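Local coordinates for protein probable starch synthase 4, chloroplastic/amyloplastic (Arabidopsis thaliana, PDB 6GNE) that is a probable starch synthase of the GT-B glycosyltransferase clan that binds adenosine-5'-diphosphate and a glycan, at residues G26-V31 and T173-E178; D30-L35 and H143-Q148. All coordinates share one frame; numbering follows the deposited sequence.

Contact 1: G26-V31 and T173-E178. With AC1 (4,6-dideoxy-4-{[(1S,4R,5S,6S)-4,5,6-trihydroxy-3-(hydroxymethyl)cyclohex-2-en-1-yl]amino}-alpha-D-glucopyranose), chain C; ADP (adenosine-5'-diphosphate), chain F.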
ATOM      1  N   GLY A  26      -4.098   0.733   3.879  1.00 33.86           N
ATOM      2  CA  GLY A  26      -2.839   1.375   3.613  1.00 32.63           C
ATOM      3  C   GLY A  26      -2.497   1.462   2.144  1.00 32.72           C
ATOM      4  O   GLY A  26      -3.335   1.827   1.325  1.00 34.44           O
ATOM      5  N   GLY A  27      -1.261   1.112   1.814  1.00 31.34           N
ATOM      6  CA  GLY A  27      -0.747   1.292   0.493  1.00 31.27           C
ATOM      7  C   GLY A  27      -1.323   0.397  -0.592  1.00 31.79           C
ATOM      8  O   GLY A  27      -1.292   0.761  -1.769  1.00 31.60           O
ATOM      9  N   LEU A  28      -1.809  -0.779  -0.205  1.00 32.73           N
ATOM     10  CA  LEU A  28      -2.371  -1.731  -1.163  1.00 33.33           C
ATOM     11  C   LEU A  28      -3.527  -1.090  -1.907  1.00 32.71           C
ATOM     12  O   LEU A  28      -3.549  -1.034  -3.124  1.00 32.05           O
ATOM     13  CB  LEU A  28      -2.854  -3.013  -0.470  1.00 34.90           C
ATOM     14  CG  LEU A  28      -3.208  -4.122  -1.482  1.00 36.60           C
ATOM     15  CD1 LEU A  28      -2.672  -5.489  -1.051  1.00 38.69           C
ATOM     16  CD2 LEU A  28      -4.700  -4.184  -1.664  1.00 36.73           C
ATOM     17  N   GLY A  29      -4.472  -0.569  -1.146  1.00 32.47           N
ATOM     18  CA  GLY A  29      -5.560   0.184  -1.717  1.00 32.72           C
ATOM     19  C   GLY A  29      -5.113   1.308  -2.633  1.00 32.42           C
ATOM     20  O   GLY A  29      -5.770   1.542  -3.633  1.00 33.64           O
ATOM     21  N   ASP A  30      -4.046   2.028  -2.272  1.00 32.41           N
ATOM     22  CA  ASP A  30      -3.537   3.118  -3.104  1.00 33.99           C
ATOM     23  C   ASP A  30      -3.053   2.609  -4.451  1.00 33.17           C
ATOM     24  O   ASP A  30      -3.327   3.218  -5.496  1.00 32.08           O
ATOM     25  CB  ASP A  30      -2.373   3.860  -2.422  1.00 34.68           C
ATOM     26  CG  ASP A  30      -2.826   4.842  -1.369  1.00 37.23           C
ATOM     27  OD1 ASP A  30      -4.030   5.116  -1.210  1.00 36.93           O
ATOM     28  OD2 ASP A  30      -1.944   5.406  -0.701  1.00 41.88           O
ATOM     29  N   VAL A  31      -2.324   1.497  -4.391  1.00 33.03           N
ATOM     30  CA  VAL A  31      -1.726   0.887  -5.559  1.00 33.26           C
ATOM     31  C   VAL A  31      -2.765   0.353  -6.540  1.00 33.14           C
ATOM     32  O   VAL A  31      -2.635   0.555  -7.755  1.00 33.06           O
ATOM     33  CB  VAL A  31      -0.721  -0.214  -5.141  1.00 34.25           C
ATOM     34  CG1 VAL A  31      -0.258  -1.048  -6.353  1.00 35.34           C
ATOM     35  CG2 VAL A  31       0.481   0.448  -4.430  1.00 33.74           C
ATOM     36  N   THR A 173       0.535  -9.958  -7.328  1.00 36.07           N
ATOM     37  CA  THR A 173       1.436  -9.031  -6.653  1.00 34.15           C
ATOM     38  C   THR A 173       1.359  -9.313  -5.136  1.00 33.60           C
ATOM     39  O   THR A 173       0.264  -9.310  -4.578  1.00 31.84           O
ATOM     40  CB  THR A 173       1.079  -7.581  -6.997  1.00 32.46           C
ATOM     41  OG1 THR A 173       1.266  -7.365  -8.394  1.00 31.81           O
ATOM     42  CG2 THR A 173       1.944  -6.579  -6.210  1.00 31.45           C
ATOM     43  N   CYS A 174       2.504  -9.606  -4.502  1.00 34.57           N
ATOM     44  CA  CYS A 174       2.598  -9.561  -3.017  1.00 35.73           C
ATOM     45  C   CYS A 174       3.221  -8.249  -2.583  1.00 34.27           C
ATOM     46  O   CYS A 174       4.388  -7.950  -2.943  1.00 33.63           O
ATOM     47  CB  CYS A 174       3.394 -10.735  -2.424  1.00 37.97           C
ATOM     48  SG  CYS A 174       3.198 -10.832  -0.619  1.00 38.04           S
ATOM     49  N   HIS A 175       2.431  -7.484  -1.833  1.00 33.67           N
ATOM     50  CA  HIS A 175       2.807  -6.156  -1.333  1.00 33.71           C
ATOM     51  C   HIS A 175       3.509  -6.217   0.061  1.00 33.72           C
ATOM     52  O   HIS A 175       4.078  -5.207   0.540  1.00 34.29           O
ATOM     53  CB  HIS A 175       1.571  -5.274  -1.198  1.00 32.84           C
ATOM     54  CG  HIS A 175       0.842  -5.020  -2.476  1.00 33.12           C
ATOM     55  ND1 HIS A 175       0.786  -3.772  -3.052  1.00 32.76           N
ATOM     56  CD2 HIS A 175       0.073  -5.823  -3.244  1.00 33.91           C
ATOM     57  CE1 HIS A 175       0.049  -3.829  -4.142  1.00 33.76           C
ATOM     58  NE2 HIS A 175      -0.387  -5.065  -4.286  1.00 34.06           N
ATOM     59  N   ASN A 176       3.431  -7.368   0.725  1.00 33.92           N
ATOM     60  CA  ASN A 176       4.210  -7.640   1.937  1.00 34.42           C
ATOM     61  C   ASN A 176       4.247  -9.136   2.205  1.00 35.01           C
ATOM     62  O   ASN A 176       3.241  -9.717   2.611  1.00 34.26           O
ATOM     63  CB  ASN A 176       3.619  -6.874   3.157  1.00 35.02           C
ATOM     64  CG  ASN A 176       4.458  -7.022   4.429  1.00 35.96           C
ATOM     65  OD1 ASN A 176       5.449  -7.729   4.445  1.00 39.00           O
ATOM     66  ND2 ASN A 176       4.053  -6.357   5.497  1.00 35.72           N
ATOM     67  N   PHE A 177       5.413  -9.749   2.001  1.00 36.50           N
ATOM     68  CA  PHE A 177       5.576 -11.216   2.193  1.00 38.27           C
ATOM     69  C   PHE A 177       5.525 -11.659   3.652  1.00 39.32           C
ATOM     70  O   PHE A 177       5.583 -12.830   3.946  1.00 42.03           O
ATOM     71  CB  PHE A 177       6.867 -11.720   1.555  1.00 38.66           C
ATOM     72  CG  PHE A 177       6.820 -11.812   0.055  1.00 39.23           C
ATOM     73  CD1 PHE A 177       6.279 -12.910  -0.571  1.00 40.09           C
ATOM     74  CD2 PHE A 177       7.361 -10.804  -0.736  1.00 38.90           C
ATOM     75  CE1 PHE A 177       6.246 -12.995  -1.951  1.00 40.54           C
ATOM     76  CE2 PHE A 177       7.361 -10.897  -2.115  1.00 38.98           C
ATOM     77  CZ  PHE A 177       6.796 -11.990  -2.731  1.00 39.98           C
ATOM     78  N   GLU A 178       5.460 -10.725   4.575  1.00 39.97           N
ATOM     79  CA  GLU A 178       5.128 -11.057   5.944  1.00 42.68           C
ATOM     80  C   GLU A 178       3.776 -11.724   6.056  1.00 42.62           C
ATOM     81  O   GLU A 178       3.601 -12.605   6.865  1.00 42.10           O
ATOM     82  CB  GLU A 178       5.156  -9.793   6.792  1.00 44.74           C
ATOM     83  CG  GLU A 178       5.055 -10.053   8.294  1.00 47.55           C
ATOM     84  CD  GLU A 178       4.799  -8.794   9.105  1.00 49.02           C
ATOM     85  OE1 GLU A 178       4.535  -7.693   8.467  1.00 45.63           O
ATOM     86  OE2 GLU A 178       4.912  -8.967  10.375  1.00 50.34           O
TER
HETATM   87  C1  AC1 C   3      -2.275  -5.219   4.263  1.00 35.38           C
HETATM   88  O2  AC1 C   3      -1.443  -7.067   2.930  1.00 35.07           O
HETATM   89  C2  AC1 C   3      -1.421  -5.636   3.061  1.00 36.38           C
HETATM   90  C4A AC1 C   3       3.808  -1.165   0.428  1.00 31.44           C
HETATM   91  C3  AC1 C   3       0.006  -5.073   3.161  1.00 35.52           C
HETATM   92  O3  AC1 C   3       0.697  -5.464   1.971  1.00 35.84           O
HETATM   93  C4  AC1 C   3      -0.044  -3.552   3.334  1.00 34.55           C
HETATM   94  N4A AC1 C   3       1.272  -2.890   3.363  1.00 35.55           N
HETATM   95  C5  AC1 C   3      -0.852  -3.300   4.610  1.00 34.19           C
HETATM   96  O5  AC1 C   3      -2.179  -3.805   4.443  1.00 35.06           O
HETATM   97  C6  AC1 C   3      -1.016  -1.827   4.942  1.00 34.74           C
HETATM   98  C1B AC1 C   3       2.233  -2.901   2.251  1.00 33.90           C
HETATM   99  C2B AC1 C   3       3.651  -2.403   2.633  1.00 33.60           C
HETATM  100  O2B AC1 C   3       3.841  -2.247   4.052  1.00 33.02           O
HETATM  101  C3B AC1 C   3       4.086  -1.126   1.922  1.00 32.53           C
HETATM  102  O3B AC1 C   3       5.504  -1.055   2.046  1.00 33.96           O
HETATM  103  O4  AC1 C   3       4.154   0.098  -0.144  1.00 29.01           O
HETATM  104  C5B AC1 C   3       2.382  -1.532   0.140  1.00 30.56           C
HETATM  105  C7B AC1 C   3       1.664  -2.264   0.998  1.00 31.82           C
HETATM  106  C6B AC1 C   3       1.757  -1.124  -1.173  1.00 30.70           C
HETATM  107  O6B AC1 C   3       2.436  -1.743  -2.272  1.00 29.58           O
HETATM  108  PB  ADP F 601       1.598   0.681   4.475  1.00 27.46           P
HETATM  109  O1B ADP F 601       1.035   0.042   3.241  1.00 28.85           O
HETATM  110  O2B ADP F 601       0.613   1.332   5.403  1.00 27.40           O
HETATM  111  O3B ADP F 601       2.501  -0.278   5.217  1.00 28.09           O
HETATM  112  PA  ADP F 601       2.457   2.674   2.575  1.00 28.50           P
HETATM  113  O1A ADP F 601       3.442   3.802   2.685  1.00 29.64           O
HETATM  114  O2A ADP F 601       2.670   1.757   1.399  1.00 30.69           O
HETATM  115  O3A ADP F 601       2.531   1.894   3.981  1.00 27.33           O
HETATM  116  O5' ADP F 601       0.949   3.220   2.487  1.00 28.95           O
HETATM  117  C5' ADP F 601       0.384   4.064   3.491  1.00 29.36           C
HETATM  118  C4' ADP F 601      -0.822   4.893   3.013  1.00 28.85           C
HETATM  119  O4' ADP F 601      -1.768   5.037   4.084  1.00 28.56           O
HETATM  120  C3' ADP F 601      -0.464   6.318   2.643  1.00 28.13           C
HETATM  121  O3' ADP F 601      -1.418   6.796   1.710  1.00 27.88           O
HETATM  122  C2' ADP F 601      -0.631   7.073   3.935  1.00 27.70           C
HETATM  123  O2' ADP F 601      -0.866   8.456   3.740  1.00 28.75           O
HETATM  124  C1' ADP F 601      -1.844   6.398   4.503  1.00 28.36           C
HETATM  125  N9  ADP F 601      -1.908   6.422   5.981  1.00 29.82           N
HETATM  126  C8  ADP F 601      -1.229   5.647   6.835  1.00 29.22           C
HETATM  127  N7  ADP F 601      -1.585   5.920   8.110  1.00 29.29           N
HETATM  128  C5  ADP F 601      -2.515   6.888   8.083  1.00 29.69           C
HETATM  129  C6  ADP F 601      -3.318   7.659   9.083  1.00 29.92           C
HETATM  130  N6  ADP F 601      -3.163   7.425  10.410  1.00 28.33           N
HETATM  131  N1  ADP F 601      -4.188   8.593   8.603  1.00 29.74           N
HETATM  132  C2  ADP F 601      -4.308   8.824   7.270  1.00 30.03           C
HETATM  133  N3  ADP F 601      -3.607   8.167   6.332  1.00 29.05           N
HETATM  134  C4  ADP F 601      -2.716   7.213   6.672  1.00 29.65           C
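Leu28 and Val31 pack on the ring of His175 in the Rossmann-like N-terminal half of a GT-B fold. Helix 27-41 here meets the loop that follows strand 169-174. Segment 26-31 lines both the ADP and glycan pockets, 173-178 the glycan pocket.

The protein-to-protein contact is nonpolar. Leu28 CD1 sits over one face of the His175 imidazole, 3.9 Å from the ring centroid, in a CH-pi contact. It is shifted toward the rim and comes closest to His175 CD2, at 3.5 Å. Thr173 CG2 lies on the opposite face, so the ring is sandwiched. Val31 CG1 instead meets the ring edge, 3.6 Å from His175 CE1.

Most of the polar contacts are with the ligands. With CG anti to the carbonyl carbon (chi1 -61°), the His175 ring swings toward the helix and the glycan, where ND1 donates in a nearly straight bond to AC1 O6B (2.7 Å, 163°). NE2 is hydrogen-bonded to neighbouring strand 141-145. With both nitrogens engaged, the rotation of the ring is fixed. At the start of the helix, Gly27 N donates to ADP O1B (2.9 Å). The positive end of the helix dipole would favour this phosphate. One turn on, Asp30 OD2 accepts from the ribose hydroxyl O3' of ADP, while OD1 forms a salt bridge with Lys24.

Asn176 shapes the loop beyond His175. Its OD1 accepts from Glu178 N in an Asx turn, with the donor well above the carbonyl plane. Asn176 also reaches the glycan: CB lies 3.5 Å from AC1 O3.

Contact 2: D30-L35 and H143-Q148. With GLC (alpha-D-glucopyranose), chain B; AC1 (4,6-dideoxy-4-{[(1S,4R,5S,6S)-4,5,6-trihydroxy-3-(hydroxymethyl)cyclohex-2-en-1-yl]amino}-alpha-D-glucopyranose), chain C; ADP (adenosine-5'-diphosphate), chain F.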
ATOM      1  N   ASP A  30      -4.046   2.028  -2.272  1.00 32.41           N
ATOM      2  CA  ASP A  30      -3.537   3.118  -3.104  1.00 33.99           C
ATOM      3  C   ASP A  30      -3.053   2.609  -4.451  1.00 33.17           C
ATOM      4  O   ASP A  30      -3.327   3.218  -5.496  1.00 32.08           O
ATOM      5  CB  ASP A  30      -2.373   3.860  -2.422  1.00 34.68           C
ATOM      6  CG  ASP A  30      -2.826   4.842  -1.369  1.00 37.23           C
ATOM      7  OD1 ASP A  30      -4.030   5.116  -1.210  1.00 36.93           O
ATOM      8  OD2 ASP A  30      -1.944   5.406  -0.701  1.00 41.88           O
ATOM      9  N   VAL A  31      -2.324   1.497  -4.391  1.00 33.03           N
ATOM     10  CA  VAL A  31      -1.726   0.887  -5.559  1.00 33.26           C
ATOM     11  C   VAL A  31      -2.765   0.353  -6.540  1.00 33.14           C
ATOM     12  O   VAL A  31      -2.635   0.555  -7.755  1.00 33.06           O
ATOM     13  CB  VAL A  31      -0.721  -0.214  -5.141  1.00 34.25           C
ATOM     14  CG1 VAL A  31      -0.258  -1.048  -6.353  1.00 35.34           C
ATOM     15  CG2 VAL A  31       0.481   0.448  -4.430  1.00 33.74           C
ATOM     16  N   VAL A  32      -3.796  -0.300  -6.021  1.00 33.18           N
ATOM     17  CA  VAL A  32      -4.812  -0.885  -6.892  1.00 34.64           C
ATOM     18  C   VAL A  32      -5.429   0.221  -7.734  1.00 35.50           C
ATOM     19  O   VAL A  32      -5.521   0.066  -8.937  1.00 38.30           O
ATOM     20  CB  VAL A  32      -5.877  -1.687  -6.114  1.00 33.87           C
ATOM     21  CG1 VAL A  32      -7.055  -2.067  -6.998  1.00 34.22           C
ATOM     22  CG2 VAL A  32      -5.225  -2.939  -5.553  1.00 34.00           C
ATOM     23  N   ALA A  33      -5.805   1.336  -7.110  1.00 35.61           N
ATOM     24  CA  ALA A  33      -6.371   2.492  -7.829  1.00 36.53           C
ATOM     25  C   ALA A  33      -5.354   3.150  -8.784  1.00 36.37           C
ATOM     26  O   ALA A  33      -5.652   3.436  -9.948  1.00 36.75           O
ATOM     27  CB  ALA A  33      -6.911   3.517  -6.842  1.00 35.97           C
ATOM     28  N   GLY A  34      -4.146   3.355  -8.288  1.00 35.36           N
ATOM     29  CA  GLY A  34      -3.141   4.071  -9.041  1.00 36.61           C
ATOM     30  C   GLY A  34      -2.663   3.342 -10.289  1.00 37.77           C
ATOM     31  O   GLY A  34      -2.602   3.941 -11.368  1.00 38.34           O
ATOM     32  N   LEU A  35      -2.332   2.062 -10.129  1.00 37.32           N
ATOM     33  CA  LEU A  35      -1.990   1.211 -11.264  1.00 37.22           C
ATOM     34  C   LEU A  35      -3.185   1.008 -12.184  1.00 38.12           C
ATOM     35  O   LEU A  35      -3.022   1.033 -13.401  1.00 39.04           O
ATOM     36  CB  LEU A  35      -1.476  -0.156 -10.801  1.00 36.56           C
ATOM     37  CG  LEU A  35      -1.115  -1.168 -11.891  1.00 37.28           C
ATOM     38  CD1 LEU A  35      -0.077  -0.605 -12.861  1.00 37.93           C
ATOM     39  CD2 LEU A  35      -0.582  -2.414 -11.213  1.00 37.30           C
ATOM     40  N   HIS A 143      -5.415  -9.937 -12.396  1.00 37.94           N
ATOM     41  CA  HIS A 143      -4.341  -9.520 -11.512  1.00 36.84           C
ATOM     42  C   HIS A 143      -4.857  -9.566 -10.084  1.00 36.12           C
ATOM     43  O   HIS A 143      -5.733  -8.812  -9.740  1.00 36.01           O
ATOM     44  CB  HIS A 143      -3.892  -8.122 -11.925  1.00 36.11           C
ATOM     45  CG  HIS A 143      -2.600  -7.687 -11.321  1.00 35.42           C
ATOM     46  ND1 HIS A 143      -1.833  -6.693 -11.872  1.00 35.62           N
ATOM     47  CD2 HIS A 143      -1.924  -8.118 -10.226  1.00 35.29           C
ATOM     48  CE1 HIS A 143      -0.758  -6.497 -11.125  1.00 34.70           C
ATOM     49  NE2 HIS A 143      -0.787  -7.357 -10.124  1.00 34.22           N
ATOM     50  N   CYS A 144      -4.324 -10.447  -9.252  1.00 37.36           N
ATOM     51  CA  CYS A 144      -4.746 -10.512  -7.858  1.00 38.14           C
ATOM     52  C   CYS A 144      -3.674  -9.978  -6.877  1.00 37.45           C
ATOM     53  O   CYS A 144      -2.500  -9.888  -7.221  1.00 38.03           O
ATOM     54  CB  CYS A 144      -5.216 -11.928  -7.522  1.00 40.44           C
ATOM     55  SG  CYS A 144      -4.012 -13.265  -7.726  1.00 43.24           S
ATOM     56  N   HIS A 145      -4.091  -9.597  -5.670  1.00 36.66           N
ATOM     57  CA  HIS A 145      -3.227  -8.882  -4.685  1.00 34.89           C
ATOM     58  C   HIS A 145      -3.205  -9.504  -3.282  1.00 35.20           C
ATOM     59  O   HIS A 145      -4.238  -9.631  -2.624  1.00 35.19           O
ATOM     60  CB  HIS A 145      -3.671  -7.442  -4.608  1.00 33.14           C
ATOM     61  CG  HIS A 145      -3.620  -6.755  -5.931  1.00 33.78           C
ATOM     62  ND1 HIS A 145      -2.546  -5.976  -6.323  1.00 33.86           N
ATOM     63  CD2 HIS A 145      -4.461  -6.795  -6.990  1.00 33.83           C
ATOM     64  CE1 HIS A 145      -2.759  -5.524  -7.547  1.00 34.20           C
ATOM     65  NE2 HIS A 145      -3.910  -6.015  -7.977  1.00 34.17           N
ATOM     66  N   ASP A 146      -2.014  -9.920  -2.842  1.00 35.99           N
ATOM     67  CA  ASP A 146      -1.761 -10.363  -1.454  1.00 36.63           C
ATOM     68  C   ASP A 146      -2.513 -11.628  -1.072  1.00 39.07           C
ATOM     69  O   ASP A 146      -3.233 -12.197  -1.896  1.00 42.40           O
ATOM     70  CB  ASP A 146      -1.964  -9.207  -0.442  1.00 35.35           C
ATOM     71  CG  ASP A 146      -0.729  -8.369  -0.257  1.00 34.55           C
ATOM     72  OD1 ASP A 146       0.084  -8.318  -1.184  1.00 35.43           O
ATOM     73  OD2 ASP A 146      -0.513  -7.780   0.818  1.00 35.77           O
ATOM     74  N   TRP A 147      -2.328 -12.094   0.162  1.00 39.37           N
ATOM     75  CA  TRP A 147      -2.823 -13.412   0.537  1.00 40.13           C
ATOM     76  C   TRP A 147      -4.334 -13.521   0.404  1.00 40.44           C
ATOM     77  O   TRP A 147      -4.826 -14.589   0.033  1.00 42.84           O
ATOM     78  CB  TRP A 147      -2.332 -13.828   1.939  1.00 40.66           C
ATOM     79  CG  TRP A 147      -3.066 -13.201   3.081  1.00 40.84           C
ATOM     80  CD1 TRP A 147      -2.714 -12.087   3.768  1.00 39.04           C
ATOM     81  CD2 TRP A 147      -4.293 -13.667   3.667  1.00 42.26           C
ATOM     82  NE1 TRP A 147      -3.647 -11.825   4.741  1.00 39.83           N
ATOM     83  CE2 TRP A 147      -4.626 -12.777   4.701  1.00 41.80           C
ATOM     84  CE3 TRP A 147      -5.136 -14.752   3.407  1.00 43.99           C
ATOM     85  CZ2 TRP A 147      -5.762 -12.940   5.495  1.00 43.52           C
ATOM     86  CZ3 TRP A 147      -6.267 -14.924   4.190  1.00 45.95           C
ATOM     87  CH2 TRP A 147      -6.573 -14.019   5.226  1.00 45.53           C
ATOM     88  N   GLN A 148      -5.059 -12.437   0.654  1.00 38.99           N
ATOM     89  CA  GLN A 148      -6.523 -12.472   0.614  1.00 40.83           C
ATOM     90  C   GLN A 148      -7.105 -12.929  -0.746  1.00 42.22           C
ATOM     91  O   GLN A 148      -8.104 -13.650  -0.793  1.00 44.60           O
ATOM     92  CB  GLN A 148      -7.117 -11.118   1.005  1.00 40.41           C
ATOM     93  CG  GLN A 148      -6.925 -10.742   2.478  1.00 40.76           C
ATOM     94  CD  GLN A 148      -5.625  -9.971   2.753  1.00 39.31           C
ATOM     95  OE1 GLN A 148      -4.692 -10.002   1.947  1.00 37.96           O
ATOM     96  NE2 GLN A 148      -5.574  -9.269   3.894  1.00 39.05           N
TER
HETATM   97  C1  GLC B   2      -3.945  -7.924   8.505  1.00 42.49           C
HETATM   98  C2  GLC B   2      -4.132  -8.370   7.056  1.00 40.27           C
HETATM   99  C3  GLC B   2      -2.960  -7.901   6.195  1.00 38.82           C
HETATM  100  C4  GLC B   2      -2.884  -6.381   6.286  1.00 38.45           C
HETATM  101  C5  GLC B   2      -2.658  -5.991   7.738  1.00 40.95           C
HETATM  102  C6  GLC B   2      -2.653  -4.476   7.901  1.00 41.85           C
HETATM  103  O2  GLC B   2      -4.299  -9.786   7.012  1.00 40.79           O
HETATM  104  O3  GLC B   2      -3.133  -8.284   4.837  1.00 34.69           O
HETATM  105  O4  GLC B   2      -1.842  -5.886   5.448  1.00 34.87           O
HETATM  106  O5  GLC B   2      -3.711  -6.518   8.561  1.00 43.08           O
HETATM  107  O6  GLC B   2      -2.653  -4.151   9.296  1.00 45.63           O
HETATM  108  C1  AC1 C   3      -2.275  -5.219   4.263  1.00 35.38           C
HETATM  109  O2  AC1 C   3      -1.443  -7.067   2.930  1.00 35.07           O
HETATM  110  C2  AC1 C   3      -1.421  -5.636   3.061  1.00 36.38           C
HETATM  111  C4A AC1 C   3       3.808  -1.165   0.428  1.00 31.44           C
HETATM  112  C3  AC1 C   3       0.006  -5.073   3.161  1.00 35.52           C
HETATM  113  O3  AC1 C   3       0.697  -5.464   1.971  1.00 35.84           O
HETATM  114  C4  AC1 C   3      -0.044  -3.552   3.334  1.00 34.55           C
HETATM  115  N4A AC1 C   3       1.272  -2.890   3.363  1.00 35.55           N
HETATM  116  C5  AC1 C   3      -0.852  -3.300   4.610  1.00 34.19           C
HETATM  117  O5  AC1 C   3      -2.179  -3.805   4.443  1.00 35.06           O
HETATM  118  C6  AC1 C   3      -1.016  -1.827   4.942  1.00 34.74           C
HETATM  119  C1B AC1 C   3       2.233  -2.901   2.251  1.00 33.90           C
HETATM  120  C2B AC1 C   3       3.651  -2.403   2.633  1.00 33.60           C
HETATM  121  O2B AC1 C   3       3.841  -2.247   4.052  1.00 33.02           O
HETATM  122  C3B AC1 C   3       4.086  -1.126   1.922  1.00 32.53           C
HETATM  123  O3B AC1 C   3       5.504  -1.055   2.046  1.00 33.96           O
HETATM  124  O4  AC1 C   3       4.154   0.098  -0.144  1.00 29.01           O
HETATM  125  C5B AC1 C   3       2.382  -1.532   0.140  1.00 30.56           C
HETATM  126  C7B AC1 C   3       1.664  -2.264   0.998  1.00 31.82           C
HETATM  127  C6B AC1 C   3       1.757  -1.124  -1.173  1.00 30.70           C
HETATM  128  O6B AC1 C   3       2.436  -1.743  -2.272  1.00 29.58           O
HETATM  129  PB  ADP F 601       1.598   0.681   4.475  1.00 27.46           P
HETATM  130  O1B ADP F 601       1.035   0.042   3.241  1.00 28.85           O
HETATM  131  O2B ADP F 601       0.613   1.332   5.403  1.00 27.40           O
HETATM  132  O3B ADP F 601       2.501  -0.278   5.217  1.00 28.09           O
HETATM  133  PA  ADP F 601       2.457   2.674   2.575  1.00 28.50           P
HETATM  134  O1A ADP F 601       3.442   3.802   2.685  1.00 29.64           O
HETATM  135  O2A ADP F 601       2.670   1.757   1.399  1.00 30.69           O
HETATM  136  O3A ADP F 601       2.531   1.894   3.981  1.00 27.33           O
HETATM  137  O5' ADP F 601       0.949   3.220   2.487  1.00 28.95           O
HETATM  138  C5' ADP F 601       0.384   4.064   3.491  1.00 29.36           C
HETATM  139  C4' ADP F 601      -0.822   4.893   3.013  1.00 28.85           C
HETATM  140  O4' ADP F 601      -1.768   5.037   4.084  1.00 28.56           O
HETATM  141  C3' ADP F 601      -0.464   6.318   2.643  1.00 28.13           C
HETATM  142  O3' ADP F 601      -1.418   6.796   1.710  1.00 27.88           O
HETATM  143  C2' ADP F 601      -0.631   7.073   3.935  1.00 27.70           C
HETATM  144  O2' ADP F 601      -0.866   8.456   3.740  1.00 28.75           O
HETATM  145  C1' ADP F 601      -1.844   6.398   4.503  1.00 28.36           C
HETATM  146  N9  ADP F 601      -1.908   6.422   5.981  1.00 29.82           N
HETATM  147  C8  ADP F 601      -1.229   5.647   6.835  1.00 29.22           C
HETATM  148  N7  ADP F 601      -1.585   5.920   8.110  1.00 29.29           N
HETATM  149  C5  ADP F 601      -2.515   6.888   8.083  1.00 29.69           C
HETATM  150  C6  ADP F 601      -3.318   7.659   9.083  1.00 29.92           C
HETATM  151  N6  ADP F 601      -3.163   7.425  10.410  1.00 28.33           N
HETATM  152  N1  ADP F 601      -4.188   8.593   8.603  1.00 29.74           N
HETATM  153  C2  ADP F 601      -4.308   8.824   7.270  1.00 30.03           C
HETATM  154  N3  ADP F 601      -3.607   8.167   6.332  1.00 29.05           N
HETATM  155  C4  ADP F 601      -2.716   7.213   6.672  1.00 29.65           C
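Val32 and Leu35, on one side of helix 27-41, pack on His145 and His143 of strand 141-145. The contact joins a helix to a central parallel strand in the N-terminal half of the GT-B fold.

Val32 CG2 stands almost exactly over the centre of the His145 ring. It is 4.0 Å from the centroid and only 2° off the ring normal, a well-centred CH-pi contact. With chi2 at -96° the His145 ring plane stands nearly perpendicular to the plane of CA, CB and CG, and one face meets the methyl. Leu35 is extended, with CG anti to the backbone N (chi1 178°). Its CD2 approaches His143 CE1 at 4.1 Å, and the two side chains run at about a right angle. His145 NE2 lies over a face of the His143 ring.

Past the strand the chain turns to the glycan. Asp146 OD2 accepts from AC1 O3 at 2.9 Å; its bond to O2 is doubtful, being too short. Trp147 NE1 donates to GLC O2 (3.1 Å). Gln148 bends at chi2, which brings CD over the rim of one indole face, and NE2 donates to GLC O3 (2.8 Å).

His145 is hydrogen-bonded to His175 and His14, and His143 to Tyr494 and Thr173. These partners probably hold the rings in place. With both nitrogens of each ring engaged elsewhere, the helix adds only apolar contacts: one methyl over the His145 face, another near His143.

In the fold
Contacts 1 and 2 use overlapping parts of the start of helix 27-41 and share Asp30 and Val31. Their centres are about 6 Å apart. On the sheet side they reach neighbouring parallel strands, 169-174 and 141-145. Two polar links tie these together: Asp146 OD1 lies 2.6 Å from His175 N, and Thr173 OG1 lies 2.7 Å from His143 NE2, both probable hydrogen bonds. Leu28 CD1 also packs against Asp146 CG at 3.6 Å. Residues of both contacts line the glycan pocket: His175 of contact 1 bonds O6B of AC1, and Asp146 of contact 2 bonds O3. Among the four segments, ADP is met through Gly26, Gly27 and Asp30. Contact 2 extends the pocket to GLC.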